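Local coordinates for endo-beta-mannanase (Rhizomucor miehei, PDB 4QP0), which probably hydrolyses internal beta-1,4-mannosidic linkages of mannans, galactomannans and glucomannans as a secreted family 5 glycoside hydrolase, at residues Tyr20-Asn25 and Thr350-Ala355; Val51-Leu56 and Met291-Leu296. One frame throughout, in Å; residues are numbered along the deposited sequence.

Contact 1 (Tyr20-Asn25 and Thr350-Ala355); sequences YFEGTN and TNHADA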
loop_
_atom_site.group_PDB
_atom_site.type_symbol
_atom_site.label_atom_id
_atom_site.label_comp_id
_atom_site.label_asym_id
_atom_site.label_seq_id
_atom_site.Cartn_x
_atom_site.Cartn_y
_atom_site.Cartn_z
ATOM N N TYR A 20 8.930 2.096 15.237
ATOM C CA TYR A 20 7.681 2.854 15.106
ATOM C C TYR A 20 7.950 4.025 14.174
ATOM O O TYR A 20 8.970 4.697 14.307
ATOM C CB TYR A 20 7.190 3.387 16.461
ATOM C CG TYR A 20 6.743 2.328 17.444
ATOM C CD1 TYR A 20 5.434 1.854 17.443
ATOM C CD2 TYR A 20 7.623 1.813 18.390
ATOM C CE1 TYR A 20 5.017 0.883 18.341
ATOM C CE2 TYR A 20 7.216 0.847 19.301
ATOM C CZ TYR A 20 5.912 0.383 19.266
ATOM O OH TYR A 20 5.508 -0.578 20.163
ATOM N N PHE A 21 7.040 4.266 13.230
ATOM C CA PHE A 21 7.213 5.365 12.299
ATOM C C PHE A 21 5.906 5.982 11.826
ATOM O O PHE A 21 4.857 5.341 11.857
ATOM C CB PHE A 21 8.057 4.928 11.102
ATOM C CG PHE A 21 7.437 3.826 10.277
ATOM C CD1 PHE A 21 6.626 4.124 9.188
ATOM C CD2 PHE A 21 7.691 2.485 10.573
ATOM C CE1 PHE A 21 6.075 3.109 8.415
ATOM C CE2 PHE A 21 7.143 1.470 9.804
ATOM C CZ PHE A 21 6.335 1.784 8.726
ATOM N N GLU A 22 5.980 7.245 11.416
ATOM C CA GLU A 22 4.992 7.805 10.511
ATOM C C GLU A 22 5.625 7.776 9.125
ATOM O O GLU A 22 6.741 8.252 8.942
ATOM C CB GLU A 22 4.605 9.233 10.901
ATOM C CG GLU A 22 3.615 9.882 9.941
ATOM C CD GLU A 22 3.416 11.361 10.207
ATOM O OE1 GLU A 22 3.810 11.832 11.295
ATOM O OE2 GLU A 22 2.864 12.061 9.328
ATOM N N GLY A 23 4.932 7.184 8.162
ATOM C CA GLY A 23 5.404 7.171 6.788
ATOM C C GLY A 23 4.505 8.043 5.944
ATOM O O GLY A 23 3.684 8.774 6.481
ATOM N N THR A 24 4.651 7.967 4.625
ATOM C CA THR A 24 3.766 8.704 3.728
ATOM C C THR A 24 3.481 7.932 2.439
ATOM O O THR A 24 4.055 6.872 2.210
ATOM C CB THR A 24 4.297 10.123 3.418
ATOM O OG1 THR A 24 3.297 10.855 2.701
ATOM C CG2 THR A 24 5.576 10.081 2.590
ATOM N N ASN A 25 2.562 8.456 1.630
ATOM C CA ASN A 25 2.283 7.916 0.305
ATOM C C ASN A 25 2.741 8.872 -0.783
ATOM O O ASN A 25 2.729 10.099 -0.594
ATOM C CB ASN A 25 0.794 7.629 0.119
ATOM C CG ASN A 25 0.348 6.355 0.806
ATOM O OD1 ASN A 25 0.187 5.314 0.162
ATOM N ND2 ASN A 25 0.143 6.428 2.119
ATOM N N THR A 350 4.618 16.625 11.368
ATOM C CA THR A 350 5.936 16.650 12.014
ATOM C C THR A 350 5.947 16.196 13.474
ATOM O O THR A 350 6.742 15.321 13.842
ATOM C CB THR A 350 6.644 18.016 11.801
ATOM O OG1 THR A 350 7.455 17.932 10.628
ATOM C CG2 THR A 350 7.530 18.419 12.982
ATOM N N ASN A 351 5.067 16.774 14.291
ATOM C CA ASN A 351 4.974 16.399 15.701
ATOM C C ASN A 351 4.887 14.894 15.890
ATOM O O ASN A 351 5.553 14.335 16.759
ATOM C CB ASN A 351 3.785 17.088 16.372
ATOM C CG ASN A 351 4.043 18.564 16.640
ATOM O OD1 ASN A 351 5.142 19.081 16.392
ATOM N ND2 ASN A 351 3.021 19.256 17.139
ATOM N N HIS A 352 4.078 14.246 15.052
ATOM C CA HIS A 352 3.848 12.814 15.149
ATOM C C HIS A 352 5.001 11.995 14.650
ATOM O O HIS A 352 5.296 10.936 15.215
ATOM C CB HIS A 352 2.579 12.434 14.401
ATOM C CG HIS A 352 2.214 10.974 14.512
ATOM N ND1 HIS A 352 2.003 10.368 15.695
ATOM C CD2 HIS A 352 2.012 10.005 13.529
ATOM C CE1 HIS A 352 1.682 9.076 15.481
ATOM N NE2 HIS A 352 1.691 8.858 14.155
ATOM N N ALA A 353 5.651 12.456 13.583
ATOM C CA ALA A 353 6.790 11.740 13.006
ATOM C C ALA A 353 7.901 11.568 14.042
ATOM O O ALA A 353 8.429 10.464 14.215
ATOM C CB ALA A 353 7.305 12.453 11.765
ATOM N N ASP A 354 8.222 12.659 14.744
ATOM C CA ASP A 354 9.215 12.658 15.825
ATOM C C ASP A 354 8.825 11.743 16.984
ATOM O O ASP A 354 9.676 11.056 17.543
ATOM C CB ASP A 354 9.459 14.084 16.352
ATOM C CG ASP A 354 9.929 15.045 15.265
ATOM O OD1 ASP A 354 10.824 14.681 14.465
ATOM O OD2 ASP A 354 9.401 16.175 15.210
ATOM N N ALA A 355 7.541 11.740 17.337
ATOM C CA ALA A 355 7.041 10.933 18.446
ATOM C C ALA A 355 7.113 9.428 18.154
ATOM O O ALA A 355 7.403 8.640 19.052
ATOM C CB ALA A 355 5.626 11.353 18.819
HETATM O O HOH W 1 8.568 8.683 11.917
#
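The imidazole of H352 turns its CD2 corner to E22, whose OE1 lies at that edge, near the ring plane, 3.4 Å from CD2. The carboxylate is turned 37° from the imidazole, so the two flat groups are not stacked. This is the outer wall of a (beta/alpha)8 barrel: strand 17-25, the first of the barrel, meets helix 345-358, which follows the last barrel strand and closes the ring of helices. E22 points outward from the strand. The E22 chain is extended, with CG anti to the backbone N (chi1 177°), and it runs past the imidazole, its CB 3.8 Å and its CG 3.9 Å from H352 CD2. The aliphatic part of E22 thus packs against one corner of the ring, CD2.

Both ring nitrogens look elsewhere: ND1 bonds E314 and NE2 bonds D321. These two bonds fix the rotation of the ring and keep its C-H edge toward E22; with acidic groups around it, a protonated imidazole is plausible. Q310 and V349 also pack on E22. E22 OE1 comes within 3.0 Å of A353 N, but the angle is too poor for a hydrogen bond; the same oxygen touches A353 CB at 3.6 Å. The polar link between strand and helix is a water, which accepts from E22 N at 3.0 Å and donates to A353 O at 2.9 Å.

Contact 2 (Val51-Leu56 and Met291-Leu296); sequences VVRTWL and MEEYGL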
loop_
_atom_site.group_PDB
_atom_site.type_symbol
_atom_site.label_atom_id
_atom_site.label_comp_id
_atom_site.label_asym_id
_atom_site.label_seq_id
_atom_site.Cartn_x
_atom_site.Cartn_y
_atom_site.Cartn_z
ATOM N N VAL A 51 9.820 6.072 5.890
ATOM C CA VAL A 51 9.214 5.096 4.973
ATOM C C VAL A 51 8.220 5.759 4.028
ATOM O O VAL A 51 7.463 6.644 4.437
ATOM C CB VAL A 51 8.478 3.951 5.726
ATOM C CG1 VAL A 51 7.798 3.002 4.743
ATOM C CG2 VAL A 51 9.432 3.164 6.611
ATOM N N VAL A 52 8.205 5.312 2.772
ATOM C CA VAL A 52 7.173 5.736 1.831
ATOM C C VAL A 52 6.516 4.541 1.090
ATOM O O VAL A 52 7.189 3.594 0.659
ATOM C CB VAL A 52 7.695 6.855 0.885
ATOM C CG1 VAL A 52 8.828 6.362 -0.004
ATOM C CG2 VAL A 52 6.570 7.469 0.062
ATOM N N ARG A 53 5.190 4.591 0.993
ATOM C CA ARG A 53 4.412 3.612 0.268
ATOM C C ARG A 53 4.112 4.182 -1.107
ATOM O O ARG A 53 3.787 5.362 -1.232
ATOM C CB ARG A 53 3.115 3.350 1.011
ATOM C CG ARG A 53 2.259 2.253 0.414
ATOM C CD ARG A 53 1.115 1.924 1.347
ATOM N NE ARG A 53 0.126 1.075 0.699
ATOM C CZ ARG A 53 -0.913 1.523 0.005
ATOM N NH1 ARG A 53 -1.116 2.831 -0.136
ATOM N NH2 ARG A 53 -1.754 0.660 -0.550
ATOM N N THR A 54 4.234 3.350 -2.137
ATOM C CA THR A 54 4.080 3.808 -3.519
ATOM C C THR A 54 3.763 2.666 -4.488
ATOM O O THR A 54 3.949 1.496 -4.165
ATOM C CB THR A 54 5.318 4.612 -3.999
ATOM O OG1 THR A 54 5.097 5.117 -5.324
ATOM C CG2 THR A 54 6.581 3.760 -3.984
ATOM N N TRP A 55 3.299 3.040 -5.677
ATOM C CA TRP A 55 2.846 2.127 -6.731
ATOM C C TRP A 55 3.980 1.444 -7.450
ATOM O O TRP A 55 4.924 2.114 -7.888
ATOM C CB TRP A 55 2.045 2.926 -7.760
ATOM C CG TRP A 55 0.627 3.308 -7.376
ATOM C CD1 TRP A 55 -0.303 3.989 -8.165
ATOM C CD2 TRP A 55 -0.091 3.022 -6.117
ATOM N NE1 TRP A 55 -1.492 4.148 -7.504
ATOM C CE2 TRP A 55 -1.439 3.587 -6.277
ATOM C CE3 TRP A 55 0.233 2.373 -4.923
ATOM C CZ2 TRP A 55 -2.395 3.515 -5.266
ATOM C CZ3 TRP A 55 -0.738 2.306 -3.913
ATOM C CH2 TRP A 55 -2.022 2.866 -4.083
ATOM N N LEU A 56 3.894 0.117 -7.589
ATOM C CA LEU A 56 4.809 -0.650 -8.455
ATOM C C LEU A 56 4.009 -1.503 -9.442
ATOM O O LEU A 56 4.311 -2.677 -9.674
ATOM C CB LEU A 56 5.776 -1.530 -7.652
ATOM C CG LEU A 56 7.225 -1.638 -8.177
ATOM C CD1 LEU A 56 8.009 -2.711 -7.441
ATOM C CD2 LEU A 56 7.305 -1.891 -9.676
ATOM N N MET A 291 -1.689 1.696 9.726
ATOM C CA MET A 291 -2.674 2.549 9.077
ATOM C C MET A 291 -1.924 3.220 7.948
ATOM O O MET A 291 -1.372 4.310 8.101
ATOM C CB MET A 291 -3.251 3.577 10.043
ATOM C CG MET A 291 -4.285 4.497 9.415
ATOM S SD MET A 291 -5.289 5.337 10.648
ATOM C CE MET A 291 -4.126 6.501 11.370
ATOM N N GLU A 292 -1.876 2.538 6.811
ATOM C CA GLU A 292 -0.935 2.923 5.770
ATOM C C GLU A 292 -1.493 3.989 4.843
ATOM O O GLU A 292 -0.745 4.566 4.054
ATOM C CB GLU A 292 -0.501 1.700 4.979
ATOM C CG GLU A 292 -1.657 0.959 4.331
ATOM C CD GLU A 292 -1.168 0.014 3.271
ATOM O OE1 GLU A 292 0.068 -0.112 3.153
ATOM O OE2 GLU A 292 -2.003 -0.597 2.561
ATOM N N GLU A 293 -2.803 4.216 4.922
ATOM C CA GLU A 293 -3.443 5.351 4.265
ATOM C C GLU A 293 -4.398 6.014 5.235
ATOM O O GLU A 293 -5.219 5.345 5.865
ATOM C CB GLU A 293 -4.231 4.926 3.026
ATOM C CG GLU A 293 -3.443 4.933 1.731
ATOM C CD GLU A 293 -4.318 4.708 0.498
ATOM O OE1 GLU A 293 -5.324 5.433 0.317
ATOM O OE2 GLU A 293 -3.985 3.811 -0.305
ATOM N N TYR A 294 -4.268 7.326 5.373
ATOM C CA TYR A 294 -5.330 8.126 5.968
ATOM C C TYR A 294 -5.341 9.513 5.373
ATOM O O TYR A 294 -4.303 10.012 4.925
ATOM C CB TYR A 294 -5.285 8.142 7.501
ATOM C CG TYR A 294 -4.074 8.756 8.129
ATOM C CD1 TYR A 294 -4.088 10.083 8.558
ATOM C CD2 TYR A 294 -2.928 8.003 8.351
ATOM C CE1 TYR A 294 -2.978 10.650 9.169
ATOM C CE2 TYR A 294 -1.813 8.557 8.951
ATOM C CZ TYR A 294 -1.841 9.879 9.362
ATOM O OH TYR A 294 -0.733 10.431 9.956
ATOM N N GLY A 295 -6.522 10.114 5.327
ATOM C CA GLY A 295 -6.643 11.426 4.727
ATOM C C GLY A 295 -7.927 12.150 5.036
ATOM O O GLY A 295 -8.956 11.531 5.301
ATOM N N LEU A 296 -7.844 13.476 5.010
ATOM C CA LEU A 296 -9.007 14.345 5.059
ATOM C C LEU A 296 -8.880 15.399 3.958
ATOM O O LEU A 296 -7.771 15.863 3.658
ATOM C CB LEU A 296 -9.154 14.980 6.445
ATOM C CG LEU A 296 -9.552 13.988 7.549
ATOM C CD1 LEU A 296 -9.459 14.636 8.923
ATOM C CD2 LEU A 296 -10.941 13.400 7.305
#
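R53 reaches from strand 51-55 across the interior of the (beta/alpha)8 barrel to E292 and E293, consecutive glutamates on strand 289-294. These are the second and seventh strands of the barrel, so they are not sheet neighbours. Their axes come no closer than 8.9 Å and diverge by 67°, and long side chains have to span the gap.

Going out along R53, CB starts toward the other strand, with CG anti to the backbone N, and the chain stays extended as far as NE. The first close partner is met at CD, which lies beside the carboxylate of E292. R53 NE then makes a salt bridge with E292 OE1 at 2.7 Å, the oxygen coming from above the guanidinium plane; E171 OE1 is another salt-bridge partner of NE. Rotation about CD-NE (chi4 -89°) sets the guanidinium plane roughly at right angles to the plane of CG, CD and NE. This lets E292 CD lie over one of its faces, 3.6 Å from R53 CZ, with the carboxylate tilted well away from the guanidinium plane rather than paired flat with it. R53 NH2 approaches E292 OE2 at 3.4 Å and is hydrogen-bonded to N174, while it also sits in the plane of the W55 ring, at its edge. The remaining nitrogen, NH1, turns to E293.

R53 thus has three acidic partners, E171, E292 and E293. Neither glutamate of this strand depends on R53 alone: H256 NE2 bonds E292 OE2, and Y258 OH bonds E293 OE1. The bond from R53 NH1 to E293 OE2, 3.0 Å long and bent to 139° at the hydrogen, arrives on the anti side of the carboxylate.

Overall arrangement
Strands 17-25 and 51-55 are parallel neighbours in the barrel, and through them the two contacts, with centres 12 Å apart, meet. Contact 1 faces the helices, its centre about 16 Å from that of the chain, whereas contact 2 occupies the interior, about 6 Å from it. T24 O and R53 N join the strands at 2.8 Å, and F21 CE1 packs on V51 CB at 3.7 Å. N25 ties into both halves of contact 2, OD1 reaching R53 NH1 at 2.8 Å and ND2 bonding E292 O. Family 5 enzymes carry their catalytic glutamates at the carboxyl ends of the fourth and seventh barrel strands, so contact 2 probably belongs to the active-site region, contact 1 outside it.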